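Local coordinates for uncharacterized conserved protein (Staphylococcus epidermidis, PDB 3FRM) that is of unknown function but carries a GNAT-type domain, so it may transfer an acetyl group from acetyl-CoA to an unidentified acceptor, at residues Gln209-Val212 against Gly213-Asn217; Glu197-His201 against Gln202-Ser206; Ile57-Gln60 against Lys61-Leu65. All coordinates share one frame; numbering follows the deposited sequence.

Contact 3 (57-65) comes first along the chain, in helix 50-66 and within the DUF5613 range. Contact 2 (197-206) and then contact 1 (209-217) follow in the acetyltransferase range, one after the other: contact 2 spans the loop after strand 188-195 and the start of helix 204-216, and contact 1 its last turns, with centres about 18 Å apart. Contact 3 lies across the chain's centre, its own centre about 41 Å from that of contact 1 and about 42 Å from that of contact 2. One continuous mixed sheet joins both halves. The chain thus pairs two acetyltransferase-clan regions, and the sulfate of contact 2 is bound in the GNAT one.

Contact 1. Residues Gln209-Val212 against Gly213-Asn217; sequences QAYV and GRMAN
In the last turns of helix 204-216, the crossover helix of the beta-alpha-beta unit of strands 188-195 and 221-225 in the GNAT-like domain, Y211 touches both R214 and selenomethionine M215. With CG anti to the backbone N (chi1 -173°), the Y211 ring stands off the helix, with M215 near its CE2 and R214 near its CD1. SE of M215 lies near the ring plane, 3.8 Å from Y211 CE2, in a Met-aromatic contact made at the edge. The chain turns about its CG-SE bond, bringing M215 CE to 3.5 Å from V212 CA, so the same side chain also covers V212. R214 NH2 approaches Y211 CD1 obliquely at 3.4 Å, the guanidinium and ring planes being 80° apart. The bend at chi3 of R214 folds the guanidinium back over the preceding turn, one face over A210 O and Y211 CA. Toward the sheet, V212 packs on I190, M215 and A216 on I188, and Y211 on L167, while R219 binds the carbonyl oxygens of M215 and A216 beyond the helix end. The helical bond from M215 N to Y211 O, 2.9 Å long, is nearly straight, with an N-H...O angle of 165°.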
loop_
_atom_site.group_PDB
_atom_site.type_symbol
_atom_site.label_atom_id
_atom_site.label_comp_id
_atom_site.label_asym_id
_atom_site.label_seq_id
_atom_site.Cartn_x
_atom_site.Cartn_y
_atom_site.Cartn_z
ATOM N N GLN A 209 -10.116 -14.571 8.257
ATOM C CA GLN A 209 -9.696 -15.023 6.977
ATOM C C GLN A 209 -9.845 -16.543 6.879
ATOM O O GLN A 209 -10.378 -17.044 5.901
ATOM C CB GLN A 209 -8.266 -14.610 6.786
ATOM C CG GLN A 209 -7.902 -14.526 5.369
ATOM C CD GLN A 209 -8.385 -13.256 4.785
ATOM O OE1 GLN A 209 -8.287 -12.225 5.412
ATOM N NE2 GLN A 209 -8.898 -13.311 3.571
ATOM N N ALA A 210 -9.368 -17.266 7.891
ATOM C CA ALA A 210 -9.487 -18.704 7.911
ATOM C C ALA A 210 -10.931 -19.180 7.867
ATOM O O ALA A 210 -11.221 -20.226 7.295
ATOM C CB ALA A 210 -8.787 -19.294 9.148
ATOM N N TYR A 211 -11.823 -18.430 8.495
ATOM C CA TYR A 211 -13.240 -18.726 8.444
ATOM C C TYR A 211 -13.713 -18.716 6.984
ATOM O O TYR A 211 -14.272 -19.701 6.489
ATOM C CB TYR A 211 -13.991 -17.655 9.236
ATOM C CG TYR A 211 -15.443 -17.948 9.399
ATOM C CD1 TYR A 211 -15.937 -18.467 10.610
ATOM C CD2 TYR A 211 -16.348 -17.698 8.359
ATOM C CE1 TYR A 211 -17.283 -18.763 10.774
ATOM C CE2 TYR A 211 -17.715 -17.989 8.517
ATOM C CZ TYR A 211 -18.158 -18.535 9.732
ATOM O OH TYR A 211 -19.485 -18.816 9.908
ATOM N N VAL A 212 -13.493 -17.592 6.310
ATOM C CA VAL A 212 -13.770 -17.480 4.901
ATOM C C VAL A 212 -13.132 -18.683 4.160
ATOM O O VAL A 212 -13.740 -19.303 3.273
ATOM C CB VAL A 212 -13.270 -16.109 4.382
ATOM C CG1 VAL A 212 -13.300 -16.055 2.891
ATOM C CG2 VAL A 212 -14.119 -14.920 4.979
ATOM N N GLY A 213 -11.920 -19.047 4.566
ATOM C CA GLY A 213 -11.203 -20.134 3.937
ATOM C C GLY A 213 -11.948 -21.455 4.070
ATOM O O GLY A 213 -11.967 -22.261 3.107
ATOM N N ARG A 214 -12.530 -21.685 5.263
ATOM C CA ARG A 214 -13.299 -22.889 5.520
ATOM C C ARG A 214 -14.589 -22.887 4.715
ATOM O O ARG A 214 -14.958 -23.915 4.163
ATOM C CB ARG A 214 -13.554 -23.127 7.024
ATOM C CG ARG A 214 -12.300 -23.554 7.806
ATOM C CD ARG A 214 -12.576 -23.837 9.278
ATOM N NE ARG A 214 -13.328 -22.770 9.945
ATOM C CZ ARG A 214 -12.789 -21.717 10.554
ATOM N NH1 ARG A 214 -11.466 -21.566 10.606
ATOM N NH2 ARG A 214 -13.584 -20.807 11.116
HETATM N N MSE A 215 -15.244 -21.736 4.593
HETATM C CA MSE A 215 -16.377 -21.657 3.683
HETATM C C MSE A 215 -15.988 -21.950 2.251
HETATM O O MSE A 215 -16.755 -22.553 1.519
HETATM C CB MSE A 215 -17.035 -20.291 3.691
HETATM C CG MSE A 215 -17.656 -19.920 4.967
HETATM SE SE MSE A 215 -18.333 -18.092 4.802
HETATM C CE MSE A 215 -17.061 -17.284 3.588
ATOM N N ALA A 216 -14.806 -21.527 1.827
ATOM C CA ALA A 216 -14.506 -21.621 0.410
ATOM C C ALA A 216 -14.485 -23.044 -0.134
ATOM O O ALA A 216 -14.712 -23.259 -1.330
ATOM C CB ALA A 216 -13.229 -20.901 0.096
ATOM N N ASN A 217 -14.215 -24.017 0.738
ATOM C CA ASN A 217 -13.896 -25.381 0.323
ATOM C C ASN A 217 -12.563 -25.426 -0.414
ATOM O O ASN A 217 -11.544 -25.097 0.174
ATOM C CB ASN A 217 -15.010 -25.992 -0.520
ATOM C CG ASN A 217 -16.090 -26.587 0.313
ATOM O OD1 ASN A 217 -17.111 -25.928 0.580
ATOM N ND2 ASN A 217 -15.881 -27.841 0.761
#

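Contact 2. Residues Glu197-His201 against Gln202-Ser206. With SO4 (sulfate ion), chain H.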
loop_
_atom_site.group_PDB
_atom_site.type_symbol
_atom_site.label_atom_id
_atom_site.label_comp_id
_atom_site.label_asym_id
_atom_site.label_seq_id
_atom_site.Cartn_x
_atom_site.Cartn_y
_atom_site.Cartn_z
ATOM N N GLU A 197 -9.079 -0.365 14.763
ATOM C CA GLU A 197 -7.661 -0.084 14.896
ATOM C C GLU A 197 -7.085 -0.746 16.132
ATOM O O GLU A 197 -6.171 -1.592 16.053
ATOM C CB GLU A 197 -7.387 1.396 14.928
ATOM C CG GLU A 197 -6.163 1.811 14.094
ATOM C CD GLU A 197 -5.722 3.277 14.339
ATOM O OE1 GLU A 197 -6.573 4.224 14.352
ATOM O OE2 GLU A 197 -4.495 3.475 14.510
ATOM N N GLU A 198 -7.652 -0.386 17.267
ATOM C CA GLU A 198 -7.253 -0.964 18.538
ATOM C C GLU A 198 -7.175 -2.506 18.562
ATOM O O GLU A 198 -6.502 -3.094 19.407
ATOM C CB GLU A 198 -8.146 -0.421 19.661
ATOM C CG GLU A 198 -9.632 -0.576 19.400
ATOM C CD GLU A 198 -10.296 0.649 18.729
ATOM O OE1 GLU A 198 -11.181 1.237 19.391
ATOM O OE2 GLU A 198 -9.970 1.026 17.561
ATOM N N PHE A 199 -7.816 -3.183 17.632
ATOM C CA PHE A 199 -7.764 -4.636 17.679
ATOM C C PHE A 199 -6.974 -5.233 16.541
ATOM O O PHE A 199 -7.073 -6.438 16.258
ATOM C CB PHE A 199 -9.166 -5.223 17.713
ATOM C CG PHE A 199 -9.879 -5.052 19.044
ATOM C CD1 PHE A 199 -9.700 -5.974 20.062
ATOM C CD2 PHE A 199 -10.731 -3.984 19.247
ATOM C CE1 PHE A 199 -10.368 -5.835 21.276
ATOM C CE2 PHE A 199 -11.409 -3.818 20.473
ATOM C CZ PHE A 199 -11.228 -4.738 21.489
ATOM N N GLN A 200 -6.152 -4.416 15.908
ATOM C CA GLN A 200 -5.317 -4.931 14.849
ATOM C C GLN A 200 -4.004 -5.604 15.357
ATOM O O GLN A 200 -3.580 -5.453 16.521
ATOM C CB GLN A 200 -5.052 -3.848 13.818
ATOM C CG GLN A 200 -6.344 -3.278 13.193
ATOM C CD GLN A 200 -6.087 -2.230 12.125
ATOM O OE1 GLN A 200 -4.961 -1.806 11.912
ATOM N NE2 GLN A 200 -7.150 -1.802 11.433
ATOM N N HIS A 201 -3.401 -6.371 14.456
ATOM C CA HIS A 201 -2.135 -7.081 14.619
ATOM C C HIS A 201 -2.211 -8.056 15.752
ATOM O O HIS A 201 -1.199 -8.370 16.329
ATOM C CB HIS A 201 -0.965 -6.133 14.869
ATOM C CG HIS A 201 -1.139 -4.794 14.237
ATOM N ND1 HIS A 201 -1.074 -4.603 12.874
ATOM C CD2 HIS A 201 -1.384 -3.576 14.776
ATOM C CE1 HIS A 201 -1.245 -3.324 12.596
ATOM N NE2 HIS A 201 -1.435 -2.680 13.732
ATOM N N GLN A 202 -3.393 -8.544 16.087
ATOM C CA GLN A 202 -3.448 -9.549 17.172
ATOM C C GLN A 202 -4.228 -10.832 16.851
ATOM O O GLN A 202 -4.634 -11.567 17.763
ATOM C CB GLN A 202 -3.884 -8.924 18.505
ATOM C CG GLN A 202 -5.342 -8.587 18.620
ATOM C CD GLN A 202 -5.589 -7.421 19.627
ATOM O OE1 GLN A 202 -5.062 -6.303 19.461
ATOM N NE2 GLN A 202 -6.391 -7.686 20.658
ATOM N N GLY A 203 -4.390 -11.114 15.557
ATOM C CA GLY A 203 -4.840 -12.433 15.103
ATOM C C GLY A 203 -6.304 -12.458 14.752
ATOM O O GLY A 203 -6.822 -13.454 14.235
ATOM N N ILE A 204 -6.977 -11.351 15.032
ATOM C CA ILE A 204 -8.376 -11.230 14.688
ATOM C C ILE A 204 -8.661 -11.306 13.183
ATOM O O ILE A 204 -9.587 -12.034 12.779
ATOM C CB ILE A 204 -8.978 -10.007 15.314
ATOM C CG1 ILE A 204 -8.844 -10.138 16.846
ATOM C CG2 ILE A 204 -10.400 -9.852 14.832
ATOM C CD1 ILE A 204 -9.231 -8.842 17.590
ATOM N N GLY A 205 -7.912 -10.547 12.365
ATOM C CA GLY A 205 -8.033 -10.639 10.911
ATOM C C GLY A 205 -7.670 -12.057 10.433
ATOM O O GLY A 205 -8.327 -12.639 9.559
ATOM N N SER A 206 -6.646 -12.672 10.988
ATOM C CA SER A 206 -6.389 -13.984 10.418
ATOM C C SER A 206 -7.480 -15.034 10.818
ATOM O O SER A 206 -7.767 -15.927 10.040
ATOM C CB SER A 206 -4.970 -14.429 10.676
ATOM O OG SER A 206 -4.929 -14.936 11.975
HETATM S S SO4 H . -3.942 -10.183 12.079
HETATM O O1 SO4 H . -3.681 -11.465 11.426
HETATM O O2 SO4 H . -3.438 -9.183 11.151
HETATM O O3 SO4 H . -5.377 -10.093 12.305
HETATM O O4 SO4 H . -3.187 -10.060 13.326
#
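F199 and I204 form the close-packed side of this turn: CD1 of I204 reaches 3.6 Å from F199 CB and also lies against the F199 carbonyl oxygen. With CG1 anti to its carbonyl carbon (chi1 -60°) and CD1 extended beyond it, I204 sends its tip back from the first turn of the helix to the preceding loop, and both residues rest on V176 of strand 174-183. Q202 covers the same loop from another direction. Its CG touches F199 O, while the amide approaches the ring obliquely, NE2 standing 3.8 Å from F199 CD1 with the two planes 51° apart.

The segment 200-205 reads QHQGIG, the Q/R-x-x-G-x-G/A signature of GNAT enzymes, whose backbone amides usually hold the pyrophosphate of acetyl-CoA. Here a sulfate, probably from the crystallisation liquor, occupies the amide-lined pocket, consistent with that role. G203 N donates to O4 of the sulfate at 2.7 Å, and S206 N to O3 of the sulfate at 3.2 Å; G205 N adds a weak bond to O3, whose close approach is possible because G205 carries no side chain. R237 NH1 is a further donor to the ion. G203 is the N-cap of the helix, and the carbonyl oxygen of G203 receives a weak bond from S206 OG.

The opposite extreme is the 3-10 turn at E197 and E198, where the carboxylates are exposed and no side chain closes on the 202-206 segment. H201 also turns outward, but its ring meets Y247 of the second subunit, and R91 of that subunit binds Q200 O.

Contact 3. Residues Ile57-Gln60 against Lys61-Leu65; sequences IEVQ and KKMHL
Q60 and H64, one helical turn apart, meet on the buried side of helix 50-66, and the glutamine can be traced outward atom by atom. Its CB lies against the next amide nitrogen, that of K61. CG, anti to the backbone N (chi1 -161°), is carried over the imidazole of H64 and sits above the centre of one face, 3.7 Å from the ring centroid, in a CH-pi contact. CD stays above the plane, displaced toward the CE1 corner, 3.6 Å from H64 CE1, and the amide plane is inclined 30° to the imidazole. At the tip, Q60 OE1 passes 3.3 Å from H64 CE1 and accepts a hydrogen bond from S73 N of strand 72-75; NE2, the other tip atom, is hydrogen-bonded outside the two segments. H64 is held in turn through ND1, which bonds to H71 O and therefore probably carries the proton; NE2 of H64 is buried without a polar partner, which would suit a neutral ring.

The outer side is charged and more open. K61 and E58 run side by side, and NZ of K61 bonds OE2 of E58 at 3.2 Å from the syn side, in a salt bridge. A turn about the CG-CD bond of K61 sets CE 3.8 Å from I57 CG2; the isoleucine's other branch leads away, and its side chain also touches F74. A water linked to E58 O also accepts a bond from NZ of K62. V59 CG1 and SE of selenomethionine M63 touch only loosely, at 4.4 Å, on a flank where V59 meets W42 and M63 meets I27 and L29. A helix with one face packed on the sheet and the other toward solvent is the usual crossover of a beta-alpha-beta unit, here strand 41-44, helix 50-66 and strand 72-75.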
loop_
_atom_site.group_PDB
_atom_site.type_symbol
_atom_site.label_atom_id
_atom_site.label_comp_id
_atom_site.label_asym_id
_atom_site.label_seq_id
_atom_site.Cartn_x
_atom_site.Cartn_y
_atom_site.Cartn_z
ATOM N N ILE A 57 -16.534 10.673 -22.210
ATOM C CA ILE A 57 -16.836 11.641 -21.154
ATOM C C ILE A 57 -18.186 12.251 -21.325
ATOM O O ILE A 57 -18.911 12.447 -20.341
ATOM C CB ILE A 57 -15.801 12.754 -21.085
ATOM C CG1 ILE A 57 -14.690 12.298 -20.153
ATOM C CG2 ILE A 57 -16.388 14.045 -20.501
ATOM C CD1 ILE A 57 -13.352 12.828 -20.548
ATOM N N GLU A 58 -18.529 12.553 -22.573
ATOM C CA GLU A 58 -19.757 13.320 -22.849
ATOM C C GLU A 58 -21.003 12.470 -22.627
ATOM O O GLU A 58 -21.861 12.858 -21.903
ATOM C CB GLU A 58 -19.728 13.913 -24.253
ATOM C CG GLU A 58 -18.748 15.063 -24.424
ATOM C CD GLU A 58 -18.931 16.142 -23.342
ATOM O OE1 GLU A 58 -20.054 16.700 -23.183
ATOM O OE2 GLU A 58 -17.932 16.430 -22.638
ATOM N N VAL A 59 -21.044 11.297 -23.238
ATOM C CA VAL A 59 -21.975 10.228 -22.899
ATOM C C VAL A 59 -22.149 10.039 -21.420
ATOM O O VAL A 59 -23.266 10.145 -20.954
ATOM C CB VAL A 59 -21.604 8.832 -23.534
ATOM C CG1 VAL A 59 -22.782 7.875 -23.360
ATOM C CG2 VAL A 59 -21.347 8.995 -24.986
ATOM N N GLN A 60 -21.068 9.798 -20.677
ATOM C CA GLN A 60 -21.207 9.473 -19.232
ATOM C C GLN A 60 -21.737 10.653 -18.480
ATOM O O GLN A 60 -22.598 10.480 -17.623
ATOM C CB GLN A 60 -19.921 9.008 -18.553
ATOM C CG GLN A 60 -20.208 8.278 -17.250
ATOM C CD GLN A 60 -18.965 7.914 -16.471
ATOM O OE1 GLN A 60 -18.575 8.616 -15.580
ATOM N NE2 GLN A 60 -18.329 6.815 -16.821
ATOM N N LYS A 61 -21.213 11.840 -18.800
ATOM C CA LYS A 61 -21.651 13.105 -18.189
ATOM C C LYS A 61 -23.179 13.258 -18.313
ATOM O O LYS A 61 -23.878 13.620 -17.355
ATOM C CB LYS A 61 -20.891 14.297 -18.809
ATOM C CG LYS A 61 -21.212 15.675 -18.176
ATOM C CD LYS A 61 -20.376 16.893 -18.751
ATOM C CE LYS A 61 -18.862 16.507 -18.880
ATOM N NZ LYS A 61 -17.978 17.550 -19.598
ATOM N N LYS A 62 -23.711 12.929 -19.488
ATOM C CA LYS A 62 -25.174 13.001 -19.711
ATOM C C LYS A 62 -25.941 11.932 -18.937
ATOM O O LYS A 62 -26.899 12.215 -18.226
ATOM C CB LYS A 62 -25.474 12.912 -21.195
ATOM C CG LYS A 62 -25.482 14.271 -21.864
ATOM C CD LYS A 62 -26.064 14.219 -23.272
ATOM C CE LYS A 62 -24.952 14.200 -24.373
ATOM N NZ LYS A 62 -24.332 15.543 -24.631
HETATM N N MSE A 63 -25.507 10.694 -19.028
HETATM C CA MSE A 63 -26.177 9.669 -18.264
HETATM C C MSE A 63 -26.253 10.031 -16.810
HETATM O O MSE A 63 -27.299 9.919 -16.191
HETATM C CB MSE A 63 -25.459 8.332 -18.407
HETATM C CG MSE A 63 -25.668 7.808 -19.771
HETATM SE SE MSE A 63 -25.075 5.997 -20.140
HETATM C CE MSE A 63 -26.105 4.903 -18.904
ATOM N N HIS A 64 -25.127 10.435 -16.257
ATOM C CA HIS A 64 -25.038 10.582 -14.844
ATOM C C HIS A 64 -25.898 11.746 -14.420
ATOM O O HIS A 64 -26.731 11.605 -13.475
ATOM C CB HIS A 64 -23.581 10.721 -14.428
ATOM C CG HIS A 64 -22.860 9.405 -14.290
ATOM N ND1 HIS A 64 -21.599 9.302 -13.741
ATOM C CD2 HIS A 64 -23.241 8.136 -14.586
ATOM C CE1 HIS A 64 -21.238 8.028 -13.713
ATOM N NE2 HIS A 64 -22.209 7.304 -14.229
ATOM N N LEU A 65 -25.765 12.888 -15.113
ATOM C CA LEU A 65 -26.606 14.029 -14.729
ATOM C C LEU A 65 -28.097 13.716 -14.857
ATOM O O LEU A 65 -28.915 14.213 -14.100
ATOM C CB LEU A 65 -26.264 15.284 -15.523
ATOM C CG LEU A 65 -24.954 15.940 -15.115
ATOM C CD1 LEU A 65 -24.598 17.073 -16.112
ATOM C CD2 LEU A 65 -25.100 16.492 -13.686
HETATM O O HOH W 1 -22.146 15.727 -22.227
#